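Local coordinates for alkane monooxygenase (Geobacillus thermodenitrificans, PDB 3B9O), which belongs to the luciferase-like monooxygenases, a family of TIM-barrel proteins, and holds flavin mononucleotide in the model, at residues Q44-K48 and G49-A53; Y94-K97 and H98-F101; V387-E391 and L392-E396. All coordinates share one frame; numbering follows the deposited sequence.

Overall arrangement
All three contacts are local, each between neighbouring parts of one stretch of chain, on one side of a TIM barrel. They come in series: contact 1 ends helix 36-48, contact 2 follows helix 89-94, and contact 3 lies within helix 384-399. In space contact 1 lies between the other two. Its centre is about 8 Å from that of contact 2, met through the E47 carboxylate, and about 11 Å from that of contact 3, where F51 and G49 pack on I390. Contacts 2 and 3 stay about 9 Å apart at their nearest atoms. Contacts 1 and 2 lead into adjacent parallel strands 53-57 and 100-106; helix 384-399 packs on the end of helix 36-48 and its turn.

Contact 1: residues Q44-K48 and G49-A53; sequences QLLEK and GKFDA
L46 and F51 meet where helix 36-48 ends, and two backbone bonds make the turn there. F51 N donates to L46 O at 3.0 Å, and K50 N donates to E47 O, also at 3.0 Å; with K50 at positive phi (60°) this is a Schellman motif, K50 being its C-prime residue. The K50 bond reaches E47 O from above the carbonyl plane, whereas the final helical bond, from G49 N to L45 O at 3.0 Å, lies in the plane of the carbonyl it uses.

The apolar part is a CH-pi contact. L46 CD2 sits over the middle of the F51 ring, 3.9 Å from its centroid and only 4° off the normal, while L46 CB and F51 CB touch at 4.1 Å. Both side chains have CG beside the backbone N, F51 with chi1 -88°, which brings the ring under the leucine methyl.

A water bridges E47 O and K50 NZ, accepting from the latter at 2.7 Å. K50 NZ also forms a salt bridge with D406, and the E47 carboxylate is engaged by the K97-L99 backbone. E47 O thus takes two bonds, and L45 O, L46 O and E47 O all keep donors as the helix ends.

Contact 2: residues Y94-K97 and H98-F101; sequences YVTK and HLAF
K97 and H98 form a contact between sequence neighbours, a lysine chain laid over an imidazole face, in the loop of the TIM barrel that carries the chain from helix 89-94 into strand 100-106. T96 makes the other half of this local packing, against L99 and F101.

The lysine is fully extended. Its CG is anti to the backbone N (chi1 -175°) and the chain stays extended beyond it, so the methylenes run straight alongside the H98 side chain, both pointing the same way. K97 CG makes the CH-pi contact, 3.9 Å from the centroid of the H98 ring and 17° off its normal, displaced toward the rim. Further along, K97 CD comes within 3.5 Å of H98 NE2. K97 NZ stays 4.1 Å from H98 NE2, and E409 packs against both side chains. Y407 stacks on the same imidazole, and ND1 has a weak hydrogen bond to K415 NZ.

On the buried side, T96 CB and L99 CB touch at 4.1 Å. The threonine hydroxyl comes to the edge of the F101 ring, near its plane, with OG1 3.9 Å from CZ. Chi1 of 58° puts OG1 between the backbone N and the carbonyl carbon; the hydroxyl is hydrogen-bonded to M92 O and R129 NH1, so this buried group has two polar partners.

Around the turn, the carboxylate of E47 receives the backbone N-H groups of K97, H98 and L99, fixing the loop to helix 36-48. L99 rests on L46 of that helix and on F51, F101 packs against helix 89-94, and A100 pairs its backbone with D52 and L54 as strand 100-106 settles beside strand 53-57.

Contact 3: residues V387-E391 and L392-E396; sequences VDFIE and LVVPE
V393 presses its CB over one face of the F389 ring, 4.0 Å from the centroid and 23° off the normal, somewhat toward the rim. From that position its CG1 reaches along to F389 CE2, at 3.7 Å. V394 comes in obliquely from the same side of the ring plane: its CG2 lies by F389 CD1 and meets CE1 at 3.6 Å, the two side chains crossing at about a right angle. The ring therefore lies against the valine pair. CG of F389, anti to the backbone N (chi1 -173°), swings the ring toward the following turn.

The backbone of helix 384-399 widens here into a pi-type turn. F389 O accepts V394 N at 2.9 Å, a bond running almost straight out from the carbonyl, and takes only a weak one from V393 N. L392 N still bonds to D388 O in the alpha-helical way. P395, which has no N-H to give, sets its CD 3.5 Å from I390 O and its CG 3.6 Å from E391 O, and the helix kinks: the axes of 387-391 and 392-396 differ by 28°. F389 also packs on M363 of helix 356-370, while I390 fits against L45 and F51.

Contact 1: residues Q44-K48 and G49-A53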
loop_
_atom_site.group_PDB
_atom_site.type_symbol
_atom_site.label_atom_id
_atom_site.label_comp_id
_atom_site.label_asym_id
_atom_site.label_seq_id
_atom_site.Cartn_x
_atom_site.Cartn_y
_atom_site.Cartn_z
ATOM N N GLN A 44 -2.021 16.395 7.511
ATOM C CA GLN A 44 -2.612 17.698 7.255
ATOM C C GLN A 44 -2.210 18.250 5.877
ATOM O O GLN A 44 -3.055 18.786 5.148
ATOM C CB GLN A 44 -2.251 18.700 8.369
ATOM C CG GLN A 44 -3.028 18.467 9.689
ATOM C CD GLN A 44 -2.446 19.306 10.829
ATOM O OE1 GLN A 44 -1.232 19.268 11.138
ATOM N NE2 GLN A 44 -3.295 20.094 11.432
ATOM N N LEU A 45 -0.917 18.153 5.568
ATOM C CA LEU A 45 -0.390 18.517 4.225
ATOM C C LEU A 45 -1.151 17.745 3.117
ATOM O O LEU A 45 -1.622 18.340 2.128
ATOM C CB LEU A 45 1.130 18.269 4.136
ATOM C CG LEU A 45 1.700 18.354 2.709
ATOM C CD1 LEU A 45 1.625 19.791 2.192
ATOM C CD2 LEU A 45 3.140 17.853 2.711
ATOM N N LEU A 46 -1.286 16.424 3.271
ATOM C CA LEU A 46 -1.865 15.593 2.205
ATOM C C LEU A 46 -3.338 15.943 1.984
ATOM O O LEU A 46 -3.829 15.913 0.856
ATOM C CB LEU A 46 -1.701 14.084 2.522
ATOM C CG LEU A 46 -0.218 13.666 2.582
ATOM C CD1 LEU A 46 -0.104 12.180 2.863
ATOM C CD2 LEU A 46 0.546 14.029 1.296
ATOM N N GLU A 47 -4.046 16.219 3.078
ATOM C CA GLU A 47 -5.448 16.612 2.979
ATOM C C GLU A 47 -5.581 17.977 2.311
ATOM O O GLU A 47 -6.457 18.151 1.482
ATOM C CB GLU A 47 -6.124 16.588 4.351
ATOM C CG GLU A 47 -7.584 16.972 4.285
ATOM C CD GLU A 47 -8.406 16.292 5.349
ATOM O OE1 GLU A 47 -8.772 16.947 6.351
ATOM O OE2 GLU A 47 -8.661 15.108 5.193
ATOM N N LYS A 48 -4.701 18.930 2.654
ATOM C CA LYS A 48 -4.604 20.189 1.917
ATOM C C LYS A 48 -4.425 19.944 0.386
ATOM O O LYS A 48 -5.093 20.599 -0.426
ATOM C CB LYS A 48 -3.516 21.121 2.516
ATOM C CG LYS A 48 -3.025 22.208 1.567
ATOM C CD LYS A 48 -1.783 22.991 2.142
ATOM C CE LYS A 48 -0.705 23.258 1.042
ATOM N NZ LYS A 48 0.296 24.374 1.414
ATOM N N GLY A 49 -3.548 19.016 -0.002
ATOM C CA GLY A 49 -3.393 18.638 -1.409
ATOM C C GLY A 49 -4.447 17.725 -2.018
ATOM O O GLY A 49 -4.263 17.243 -3.142
ATOM N N LYS A 50 -5.521 17.446 -1.268
ATOM C CA LYS A 50 -6.658 16.567 -1.680
ATOM C C LYS A 50 -6.283 15.118 -2.018
ATOM O O LYS A 50 -7.014 14.456 -2.760
ATOM C CB LYS A 50 -7.517 17.177 -2.831
ATOM C CG LYS A 50 -7.741 18.671 -2.692
ATOM C CD LYS A 50 -8.669 18.999 -1.547
ATOM C CE LYS A 50 -8.747 20.521 -1.376
ATOM N NZ LYS A 50 -9.656 20.837 -0.253
ATOM N N PHE A 51 -5.170 14.625 -1.477
ATOM C CA PHE A 51 -4.784 13.239 -1.722
ATOM C C PHE A 51 -5.903 12.268 -1.303
ATOM O O PHE A 51 -6.522 12.490 -0.293
ATOM C CB PHE A 51 -3.511 12.905 -0.914
ATOM C CG PHE A 51 -2.214 13.219 -1.641
ATOM C CD1 PHE A 51 -1.919 14.521 -2.057
ATOM C CD2 PHE A 51 -1.278 12.219 -1.881
ATOM C CE1 PHE A 51 -0.716 14.810 -2.716
ATOM C CE2 PHE A 51 -0.066 12.500 -2.502
ATOM C CZ PHE A 51 0.216 13.806 -2.911
ATOM N N ASP A 52 -6.133 11.189 -2.050
ATOM C CA ASP A 52 -7.009 10.107 -1.565
ATOM C C ASP A 52 -6.550 9.535 -0.213
ATOM O O ASP A 52 -7.352 9.383 0.725
ATOM C CB ASP A 52 -7.020 8.906 -2.507
ATOM C CG ASP A 52 -7.808 9.139 -3.793
ATOM O OD1 ASP A 52 -7.660 10.213 -4.398
ATOM O OD2 ASP A 52 -8.488 8.203 -4.253
ATOM N N ALA A 53 -5.279 9.162 -0.145
ATOM C CA ALA A 53 -4.815 8.391 1.020
ATOM C C ALA A 53 -3.320 8.515 1.270
ATOM O O ALA A 53 -2.532 8.930 0.375
ATOM C CB ALA A 53 -5.232 6.899 0.876
HETATM O O HOH W 1 -8.482 20.042 2.093
#

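Contact 2: residues Y94-K97 and H98-F101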
loop_
_atom_site.group_PDB
_atom_site.type_symbol
_atom_site.label_atom_id
_atom_site.label_comp_id
_atom_site.label_asym_id
_atom_site.label_seq_id
_atom_site.Cartn_x
_atom_site.Cartn_y
_atom_site.Cartn_z
ATOM N N TYR A 94 -7.264 11.932 13.435
ATOM C CA TYR A 94 -7.805 13.009 14.312
ATOM C C TYR A 94 -7.702 14.372 13.630
ATOM O O TYR A 94 -8.650 15.149 13.706
ATOM C CB TYR A 94 -7.142 13.056 15.714
ATOM C CG TYR A 94 -7.572 14.245 16.589
ATOM C CD1 TYR A 94 -8.869 14.320 17.125
ATOM C CD2 TYR A 94 -6.691 15.284 16.867
ATOM C CE1 TYR A 94 -9.272 15.427 17.923
ATOM C CE2 TYR A 94 -7.050 16.367 17.668
ATOM C CZ TYR A 94 -8.346 16.446 18.192
ATOM O OH TYR A 94 -8.715 17.533 18.981
ATOM N N VAL A 95 -6.596 14.624 12.922
ATOM C CA VAL A 95 -6.334 15.965 12.304
ATOM C C VAL A 95 -6.839 16.085 10.878
ATOM O O VAL A 95 -6.579 17.078 10.218
ATOM C CB VAL A 95 -4.824 16.348 12.355
ATOM C CG1 VAL A 95 -4.333 16.358 13.806
ATOM C CG2 VAL A 95 -3.957 15.351 11.505
ATOM N N THR A 96 -7.551 15.062 10.384
ATOM C CA THR A 96 -8.083 15.094 9.016
ATOM C C THR A 96 -9.564 14.680 8.923
ATOM O O THR A 96 -10.071 13.964 9.788
ATOM C CB THR A 96 -7.228 14.186 8.050
ATOM O OG1 THR A 96 -7.231 12.844 8.562
ATOM C CG2 THR A 96 -5.778 14.670 7.937
ATOM N N LYS A 97 -10.254 15.166 7.875
ATOM C CA LYS A 97 -11.660 14.887 7.661
ATOM C C LYS A 97 -11.937 13.792 6.629
ATOM O O LYS A 97 -12.896 13.050 6.771
ATOM C CB LYS A 97 -12.380 16.180 7.245
ATOM C CG LYS A 97 -13.863 16.030 7.113
ATOM C CD LYS A 97 -14.503 17.358 6.702
ATOM C CE LYS A 97 -16.006 17.210 6.460
ATOM N NZ LYS A 97 -16.551 18.546 6.019
ATOM N N HIS A 98 -11.120 13.742 5.573
ATOM C CA HIS A 98 -11.361 12.909 4.394
ATOM C C HIS A 98 -10.219 11.995 4.019
ATOM O O HIS A 98 -10.460 10.943 3.441
ATOM C CB HIS A 98 -11.573 13.813 3.185
ATOM C CG HIS A 98 -12.791 14.655 3.279
ATOM N ND1 HIS A 98 -14.056 14.113 3.239
ATOM C CD2 HIS A 98 -12.947 16.001 3.388
ATOM C CE1 HIS A 98 -14.946 15.086 3.350
ATOM N NE2 HIS A 98 -14.302 16.240 3.415
ATOM N N LEU A 99 -8.982 12.416 4.300
ATOM C CA LEU A 99 -7.814 11.602 3.995
ATOM C C LEU A 99 -7.986 10.168 4.541
ATOM O O LEU A 99 -8.354 9.977 5.720
ATOM C CB LEU A 99 -6.541 12.252 4.535
ATOM C CG LEU A 99 -5.197 11.559 4.162
ATOM C CD1 LEU A 99 -4.783 11.780 2.649
ATOM C CD2 LEU A 99 -4.078 12.036 5.078
ATOM N N ALA A 100 -7.768 9.174 3.679
ATOM C CA ALA A 100 -7.855 7.758 4.070
ATOM C C ALA A 100 -6.439 7.178 4.351
ATOM O O ALA A 100 -5.427 7.819 4.072
ATOM C CB ALA A 100 -8.561 6.932 2.984
ATOM N N PHE A 101 -6.376 5.950 4.865
ATOM C CA PHE A 101 -5.087 5.383 5.326
ATOM C C PHE A 101 -5.060 3.931 4.897
ATOM O O PHE A 101 -5.959 3.167 5.273
ATOM C CB PHE A 101 -4.959 5.505 6.854
ATOM C CG PHE A 101 -5.017 6.927 7.329
ATOM C CD1 PHE A 101 -6.241 7.493 7.711
ATOM C CD2 PHE A 101 -3.900 7.732 7.278
ATOM C CE1 PHE A 101 -6.304 8.833 8.083
ATOM C CE2 PHE A 101 -3.966 9.071 7.667
ATOM C CZ PHE A 101 -5.159 9.606 8.042
#

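Contact 3: residues V387-E391 and L392-E396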
loop_
_atom_site.group_PDB
_atom_site.type_symbol
_atom_site.label_atom_id
_atom_site.label_comp_id
_atom_site.label_asym_id
_atom_site.label_seq_id
_atom_site.Cartn_x
_atom_site.Cartn_y
_atom_site.Cartn_z
ATOM N N VAL A 387 5.291 18.318 -1.126
ATOM C CA VAL A 387 5.065 19.770 -1.187
ATOM C C VAL A 387 5.114 20.312 -2.638
ATOM O O VAL A 387 4.217 21.029 -3.077
ATOM C CB VAL A 387 6.106 20.544 -0.286
ATOM C CG1 VAL A 387 6.054 22.081 -0.577
ATOM C CG2 VAL A 387 5.846 20.248 1.215
ATOM N N ASP A 388 6.164 19.961 -3.373
ATOM C CA ASP A 388 6.260 20.368 -4.787
ATOM C C ASP A 388 5.103 19.818 -5.620
ATOM O O ASP A 388 4.571 20.515 -6.483
ATOM C CB ASP A 388 7.547 19.844 -5.399
ATOM C CG ASP A 388 8.778 20.554 -4.890
ATOM O OD1 ASP A 388 8.625 21.559 -4.154
ATOM O OD2 ASP A 388 9.902 20.052 -5.169
ATOM N N PHE A 389 4.722 18.561 -5.367
ATOM C CA PHE A 389 3.602 17.961 -6.086
ATOM C C PHE A 389 2.308 18.764 -5.829
ATOM O O PHE A 389 1.572 19.099 -6.759
ATOM C CB PHE A 389 3.380 16.490 -5.681
ATOM C CG PHE A 389 2.332 15.789 -6.525
ATOM C CD1 PHE A 389 0.994 15.748 -6.099
ATOM C CD2 PHE A 389 2.671 15.216 -7.770
ATOM C CE1 PHE A 389 0.001 15.104 -6.884
ATOM C CE2 PHE A 389 1.690 14.564 -8.567
ATOM C CZ PHE A 389 0.355 14.525 -8.125
ATOM N N ILE A 390 2.039 19.040 -4.561
ATOM C CA ILE A 390 0.883 19.819 -4.163
ATOM C C ILE A 390 0.912 21.261 -4.691
ATOM O O ILE A 390 -0.108 21.753 -5.176
ATOM C CB ILE A 390 0.654 19.758 -2.627
ATOM C CG1 ILE A 390 0.267 18.315 -2.248
ATOM C CG2 ILE A 390 -0.472 20.751 -2.201
ATOM C CD1 ILE A 390 0.285 17.949 -0.746
ATOM N N GLU A 391 2.048 21.942 -4.587
ATOM C CA GLU A 391 2.086 23.337 -5.043
ATOM C C GLU A 391 2.022 23.490 -6.563
ATOM O O GLU A 391 1.439 24.436 -7.030
ATOM C CB GLU A 391 3.309 24.071 -4.496
ATOM C CG GLU A 391 3.345 24.129 -2.961
ATOM C CD GLU A 391 4.573 24.846 -2.409
ATOM O OE1 GLU A 391 4.540 25.171 -1.208
ATOM O OE2 GLU A 391 5.561 25.083 -3.147
ATOM N N LEU A 392 2.670 22.585 -7.299
ATOM C CA LEU A 392 2.851 22.716 -8.771
ATOM C C LEU A 392 2.016 21.744 -9.639
ATOM O O LEU A 392 1.381 22.157 -10.607
ATOM C CB LEU A 392 4.342 22.606 -9.133
ATOM C CG LEU A 392 5.311 23.610 -8.491
ATOM C CD1 LEU A 392 6.761 23.326 -8.886
ATOM C CD2 LEU A 392 4.906 25.036 -8.862
ATOM N N VAL A 393 1.969 20.470 -9.286
ATOM C CA VAL A 393 1.263 19.523 -10.152
ATOM C C VAL A 393 -0.249 19.519 -9.902
ATOM O O VAL A 393 -1.045 19.381 -10.847
ATOM C CB VAL A 393 1.813 18.096 -10.055
ATOM C CG1 VAL A 393 1.055 17.144 -11.075
ATOM C CG2 VAL A 393 3.319 18.113 -10.319
ATOM N N VAL A 394 -0.641 19.585 -8.629
ATOM C CA VAL A 394 -2.063 19.474 -8.269
ATOM C C VAL A 394 -2.949 20.543 -9.010
ATOM O O VAL A 394 -3.975 20.181 -9.581
ATOM C CB VAL A 394 -2.283 19.452 -6.722
ATOM C CG1 VAL A 394 -3.724 19.885 -6.345
ATOM C CG2 VAL A 394 -1.919 18.019 -6.147
ATOM N N PRO A 395 -2.556 21.835 -8.998
ATOM C CA PRO A 395 -3.402 22.838 -9.704
ATOM C C PRO A 395 -3.489 22.579 -11.229
ATOM O O PRO A 395 -4.549 22.783 -11.847
ATOM C CB PRO A 395 -2.698 24.192 -9.411
ATOM C CG PRO A 395 -1.871 23.923 -8.217
ATOM C CD PRO A 395 -1.421 22.470 -8.303
ATOM N N GLU A 396 -2.393 22.084 -11.802
ATOM C CA GLU A 396 -2.347 21.706 -13.218
ATOM C C GLU A 396 -3.316 20.545 -13.523
ATOM O O GLU A 396 -4.084 20.594 -14.478
ATOM C CB GLU A 396 -0.918 21.318 -13.596
ATOM C CG GLU A 396 -0.762 20.789 -15.055
ATOM C CD GLU A 396 -0.879 21.893 -16.107
ATOM O OE1 GLU A 396 -0.734 23.101 -15.757
ATOM O OE2 GLU A 396 -1.109 21.525 -17.282
#